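Local coordinates for tyrosine recombinase XerH (Helicobacter pylori, PDB 5JJV), which catalyses site-specific cutting and rejoining of DNA at difH sites through a tyrosine-linked intermediate and takes part in chromosome segregation, at the interface of chains A and B. Sequence-based numbering; all coordinates share one arbitrary frame. Chains: chain A/B, Tyrosine recombinase XerH.

Contact 1: the interface of chains A and B. Residues chain A 355-356, 358-359, 362; chain B 320, 323-324, 329.
A:Glu355 and A:Ala356 lie on helix 350-357 with helical phi/psi values, A:Ser358 and A:Ile359 follow on the 3-10 helix 358-361, and opposite them B:Arg324 closes helix 309-324 with a phi more extended than the helical value. B:Arg324 carries the polar half of the contact. Its NE donates to the main-chain O of A:Glu355 at 2.9 Å, the acceptor being tilted out of the guanidinium plane. The NH2 nitrogen reaches the hydroxyl OG of A:Ser358 at 2.9 Å, almost exactly in that plane. A:Glu362 meets the outer end of the group: its carboxylate OE1 takes NH2 and NH1 of B:Arg324, both at 3.0 Å, from the same face of the carboxylate, in a salt bridge with the two planes 29° apart. The chain of B:Arg324 bends at chi2 (-65°), and NH1 also bonds to O of B:Lys323 at 3.2 Å from well above the carbonyl plane, an intrachain tether that probably helps to hold the guanidinium.

Beneath it the contact is apolar. CG2 of A:Ile359 sits over the centre of one guanidinium face and touches CD1 of B:Leu320 at 3.7 Å, the two side chains crossing at about a right angle. That same leucine methyl packs on CA of A:Ala356, while CD2 of B:Leu329 meets CB of A:Glu355. B:Lys323 lays its methylene chain alongside A:Glu362, running the opposite way; NZ lies 4.8 Å from OE2 of A:Glu362, so any attraction is longer-range.

The C-terminal end of chain A thus docks in trans against helices 309-324 and 327-334 of the partner's catalytic domain, as is typical of tyrosine recombinase assemblies.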
loop_
_atom_site.group_PDB
_atom_site.type_symbol
_atom_site.label_atom_id
_atom_site.label_comp_id
_atom_site.label_asym_id
_atom_site.label_seq_id
_atom_site.Cartn_x
_atom_site.Cartn_y
_atom_site.Cartn_z
ATOM N N GLU A 355 22.517 9.705 -10.853
ATOM C CA GLU A 355 23.086 9.018 -9.694
ATOM C C GLU A 355 23.347 7.542 -9.969
ATOM O O GLU A 355 24.303 6.966 -9.453
ATOM C CB GLU A 355 22.163 9.150 -8.481
ATOM C CG GLU A 355 21.900 10.576 -8.040
ATOM C CD GLU A 355 21.073 10.645 -6.771
ATOM O OE1 GLU A 355 21.199 9.731 -5.930
ATOM O OE2 GLU A 355 20.294 11.612 -6.619
ATOM N N ALA A 356 22.488 6.933 -10.781
ATOM C CA ALA A 356 22.613 5.516 -11.093
ATOM C C ALA A 356 23.584 5.283 -12.244
ATOM O O ALA A 356 24.428 4.390 -12.186
ATOM C CB ALA A 356 21.251 4.926 -11.422
ATOM N N SER A 358 26.055 6.986 -13.244
ATOM C CA SER A 358 27.422 7.453 -13.030
ATOM C C SER A 358 28.249 6.531 -12.136
ATOM O O SER A 358 29.361 6.884 -11.741
ATOM C CB SER A 358 27.409 8.860 -12.432
ATOM O OG SER A 358 26.819 8.859 -11.144
ATOM N N ILE A 359 27.717 5.353 -11.819
ATOM C CA ILE A 359 28.438 4.411 -10.966
ATOM C C ILE A 359 29.620 3.791 -11.703
ATOM O O ILE A 359 30.542 3.264 -11.081
ATOM C CB ILE A 359 27.523 3.279 -10.448
ATOM C CG1 ILE A 359 27.006 2.431 -11.611
ATOM C CG2 ILE A 359 26.374 3.852 -9.630
ATOM C CD1 ILE A 359 26.122 1.281 -11.182
ATOM N N GLU A 362 33.426 5.472 -11.608
ATOM C CA GLU A 362 34.166 5.394 -10.353
ATOM C C GLU A 362 34.960 4.097 -10.246
ATOM O O GLU A 362 35.969 4.034 -9.544
ATOM C CB GLU A 362 33.209 5.524 -9.169
ATOM C CG GLU A 362 32.305 6.743 -9.241
ATOM C CD GLU A 362 31.296 6.791 -8.111
ATOM O OE1 GLU A 362 30.368 7.625 -8.177
ATOM O OE2 GLU A 362 31.432 5.996 -7.157
ATOM N N LEU B 320 25.381 -0.969 -8.016
ATOM C CA LEU B 320 24.649 0.275 -7.802
ATOM C C LEU B 320 24.491 0.590 -6.318
ATOM O O LEU B 320 24.704 1.727 -5.896
ATOM C CB LEU B 320 23.277 0.208 -8.476
ATOM C CG LEU B 320 22.331 1.391 -8.257
ATOM C CD1 LEU B 320 23.008 2.710 -8.604
ATOM C CD2 LEU B 320 21.059 1.208 -9.074
ATOM N N LYS B 323 27.849 1.428 -4.565
ATOM C CA LYS B 323 28.354 2.775 -4.800
ATOM C C LYS B 323 27.474 3.861 -4.184
ATOM O O LYS B 323 27.942 4.970 -3.932
ATOM C CB LYS B 323 28.501 3.026 -6.304
ATOM C CG LYS B 323 29.487 2.100 -6.999
ATOM C CD LYS B 323 30.890 2.266 -6.439
ATOM C CE LYS B 323 31.894 1.403 -7.188
ATOM N NZ LYS B 323 33.284 1.600 -6.690
ATOM N N ARG B 324 26.204 3.549 -3.938
ATOM C CA ARG B 324 25.257 4.576 -3.508
ATOM C C ARG B 324 24.580 4.294 -2.165
ATOM O O ARG B 324 24.059 5.214 -1.534
ATOM C CB ARG B 324 24.187 4.774 -4.582
ATOM C CG ARG B 324 24.725 5.296 -5.905
ATOM C CD ARG B 324 25.301 6.691 -5.749
ATOM N NE ARG B 324 25.798 7.222 -7.015
ATOM C CZ ARG B 324 27.075 7.206 -7.383
ATOM N NH1 ARG B 324 27.991 6.689 -6.578
ATOM N NH2 ARG B 324 27.436 7.710 -8.557
ATOM N N LEU B 329 16.955 3.728 -4.906
ATOM C CA LEU B 329 17.556 4.019 -6.202
ATOM C C LEU B 329 17.650 2.750 -7.046
ATOM O O LEU B 329 17.390 2.770 -8.248
ATOM C CB LEU B 329 18.940 4.646 -6.027
ATOM C CG LEU B 329 19.656 5.092 -7.303
ATOM C CD1 LEU B 329 18.855 6.168 -8.016
ATOM C CD2 LEU B 329 21.059 5.589 -6.988
#

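Contact 2: the interface of chains A and B. Residues chain A 106-108; chain B 2-3, 26, 139, 143.
A:Asp106 meets B:Lys3 and B:Gln143 through one carboxylate oxygen, OD2. NZ of B:Lys3 donates to it at 2.9 Å in a salt bridge, and the side-chain amide NE2 of B:Gln143 donates at 3.0 Å. The second bond is nearly straight, 172° at the hydrogen, and OD2 lies in the amide plane of the glutamine. The two donors approach from opposite faces of the carboxylate, each well above its plane, so OD2 is clamped between an amine and an amide. The other oxygen, OD1, faces CB and CG of B:Met2.

A:Val108 supplies the apolar half and inserts its two methyls among chain B side chains. With CG1 anti to the backbone N (chi1 -179°), that branch reaches CE of B:Met2 at 3.6 Å and ring atom CD1 of B:Tyr26 at 3.7 Å; the valine and this tyrosine cross at about a right angle. CG2 instead packs against the amide of B:Gln143, 3.4 Å from its CD. The hydroxyl OH of B:Tyr139 lies against CG1, and its ring atom CE2 approaches both methyls.

In the second shell, B:Gln143 has two supports within its own chain. The first is the main-chain O of B:Met2, to which NE2 also donates at 3.1 Å from above the carbonyl plane; this bond links the N-terminal segment to the end of helix 123-143 and probably helps to place B:Met2 and B:Lys3 beside A:Asp106. On chain A, A:Asp106 immediately precedes helix 107-118, a position from which its carboxylate may feel the helix dipole as well as the nearby lysine. The surface is thus formed by the N-terminal segment and helices 12-30 and 123-143 of one core-binding region against the start of helix 107-118 of the next. The second support is aromatic: CG of B:Gln143 rests over the centre of the B:Tyr139 ring, 3.6 Å above its plane.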
loop_
_atom_site.group_PDB
_atom_site.type_symbol
_atom_site.label_atom_id
_atom_site.label_comp_id
_atom_site.label_asym_id
_atom_site.label_seq_id
_atom_site.Cartn_x
_atom_site.Cartn_y
_atom_site.Cartn_z
ATOM N N ASP A 106 -20.803 -13.955 -14.066
ATOM C CA ASP A 106 -19.815 -13.843 -13.001
ATOM C C ASP A 106 -18.534 -13.225 -13.549
ATOM O O ASP A 106 -18.479 -12.836 -14.716
ATOM C CB ASP A 106 -19.533 -15.210 -12.368
ATOM C CG ASP A 106 -19.254 -16.292 -13.396
ATOM O OD1 ASP A 106 -18.815 -15.963 -14.518
ATOM O OD2 ASP A 106 -19.469 -17.481 -13.075
ATOM N N GLU A 107 -17.506 -13.138 -12.712
ATOM C CA GLU A 107 -16.249 -12.522 -13.121
ATOM C C GLU A 107 -15.503 -13.379 -14.141
ATOM O O GLU A 107 -14.642 -12.883 -14.867
ATOM C CB GLU A 107 -15.364 -12.258 -11.902
ATOM C CG GLU A 107 -15.951 -11.246 -10.934
ATOM C CD GLU A 107 -15.011 -10.913 -9.795
ATOM O OE1 GLU A 107 -13.888 -11.460 -9.769
ATOM O OE2 GLU A 107 -15.395 -10.102 -8.925
ATOM N N VAL A 108 -15.841 -14.662 -14.196
ATOM C CA VAL A 108 -15.230 -15.567 -15.161
ATOM C C VAL A 108 -15.750 -15.281 -16.568
ATOM O O VAL A 108 -14.992 -15.308 -17.540
ATOM C CB VAL A 108 -15.495 -17.035 -14.794
ATOM C CG1 VAL A 108 -14.841 -17.962 -15.801
ATOM C CG2 VAL A 108 -14.974 -17.322 -13.396
ATOM N N MET B 2 -20.912 -20.145 -17.115
ATOM C CA MET B 2 -19.563 -20.455 -16.662
ATOM C C MET B 2 -19.599 -21.277 -15.378
ATOM O O MET B 2 -18.558 -21.669 -14.851
ATOM C CB MET B 2 -18.753 -19.176 -16.446
ATOM C CG MET B 2 -18.553 -18.343 -17.700
ATOM S SD MET B 2 -17.879 -19.282 -19.084
ATOM C CE MET B 2 -16.358 -19.914 -18.385
ATOM N N LYS B 3 -20.805 -21.532 -14.880
ATOM C CA LYS B 3 -20.978 -22.348 -13.684
ATOM C C LYS B 3 -21.556 -23.714 -14.030
ATOM O O LYS B 3 -22.491 -23.823 -14.823
ATOM C CB LYS B 3 -21.879 -21.642 -12.669
ATOM C CG LYS B 3 -21.291 -20.366 -12.091
ATOM C CD LYS B 3 -22.106 -19.877 -10.905
ATOM C CE LYS B 3 -21.621 -18.523 -10.418
ATOM N NZ LYS B 3 -21.840 -17.461 -11.438
ATOM N N TYR B 26 -9.845 -20.093 -18.346
ATOM C CA TYR B 26 -10.050 -18.843 -17.628
ATOM C C TYR B 26 -8.743 -18.069 -17.503
ATOM O O TYR B 26 -8.726 -16.840 -17.593
ATOM C CB TYR B 26 -10.639 -19.105 -16.240
ATOM C CG TYR B 26 -10.514 -17.927 -15.303
ATOM C CD1 TYR B 26 -11.340 -16.819 -15.436
ATOM C CD2 TYR B 26 -9.565 -17.920 -14.287
ATOM C CE1 TYR B 26 -11.226 -15.736 -14.583
ATOM C CE2 TYR B 26 -9.444 -16.842 -13.429
ATOM C CZ TYR B 26 -10.277 -15.753 -13.583
ATOM O OH TYR B 26 -10.163 -14.679 -12.734
ATOM N N TYR B 139 -10.790 -21.948 -8.078
ATOM C CA TYR B 139 -11.688 -21.787 -9.215
ATOM C C TYR B 139 -12.904 -22.699 -9.076
ATOM O O TYR B 139 -14.041 -22.268 -9.268
ATOM C CB TYR B 139 -10.944 -22.086 -10.520
ATOM C CG TYR B 139 -11.777 -21.948 -11.776
ATOM C CD1 TYR B 139 -12.479 -23.032 -12.292
ATOM C CD2 TYR B 139 -11.847 -20.741 -12.458
ATOM C CE1 TYR B 139 -13.237 -22.912 -13.441
ATOM C CE2 TYR B 139 -12.602 -20.612 -13.611
ATOM C CZ TYR B 139 -13.294 -21.702 -14.097
ATOM O OH TYR B 139 -14.047 -21.581 -15.242
ATOM N N GLN B 143 -16.832 -21.795 -8.866
ATOM C CA GLN B 143 -17.590 -22.054 -10.088
ATOM C C GLN B 143 -18.498 -23.284 -10.035
ATOM O O GLN B 143 -19.288 -23.504 -10.954
ATOM C CB GLN B 143 -16.629 -22.189 -11.273
ATOM C CG GLN B 143 -15.817 -20.934 -11.548
ATOM C CD GLN B 143 -16.686 -19.704 -11.702
ATOM O OE1 GLN B 143 -16.620 -18.779 -10.893
ATOM N NE2 GLN B 143 -17.504 -19.682 -12.747
#

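Contact 1 and contact 2 join the same two chains, the centres of their C-alpha atoms about 48 Å apart, and share no residue or helix. Contact 1 uses the C-terminal end of chain A on the catalytic region of chain B, whereas contact 2 joins the N-terminal, core-binding regions. Two such separated contacts may fix the relative placement of the subunits on DNA. The tail in contact 1 follows A:Tyr345, the family's nucleophile, and seats on the helix that bears B:His310 and B:Arg313, so it could couple neighbouring active sites; both contacts probably hold subunits together in the four-protein recombinase assembly.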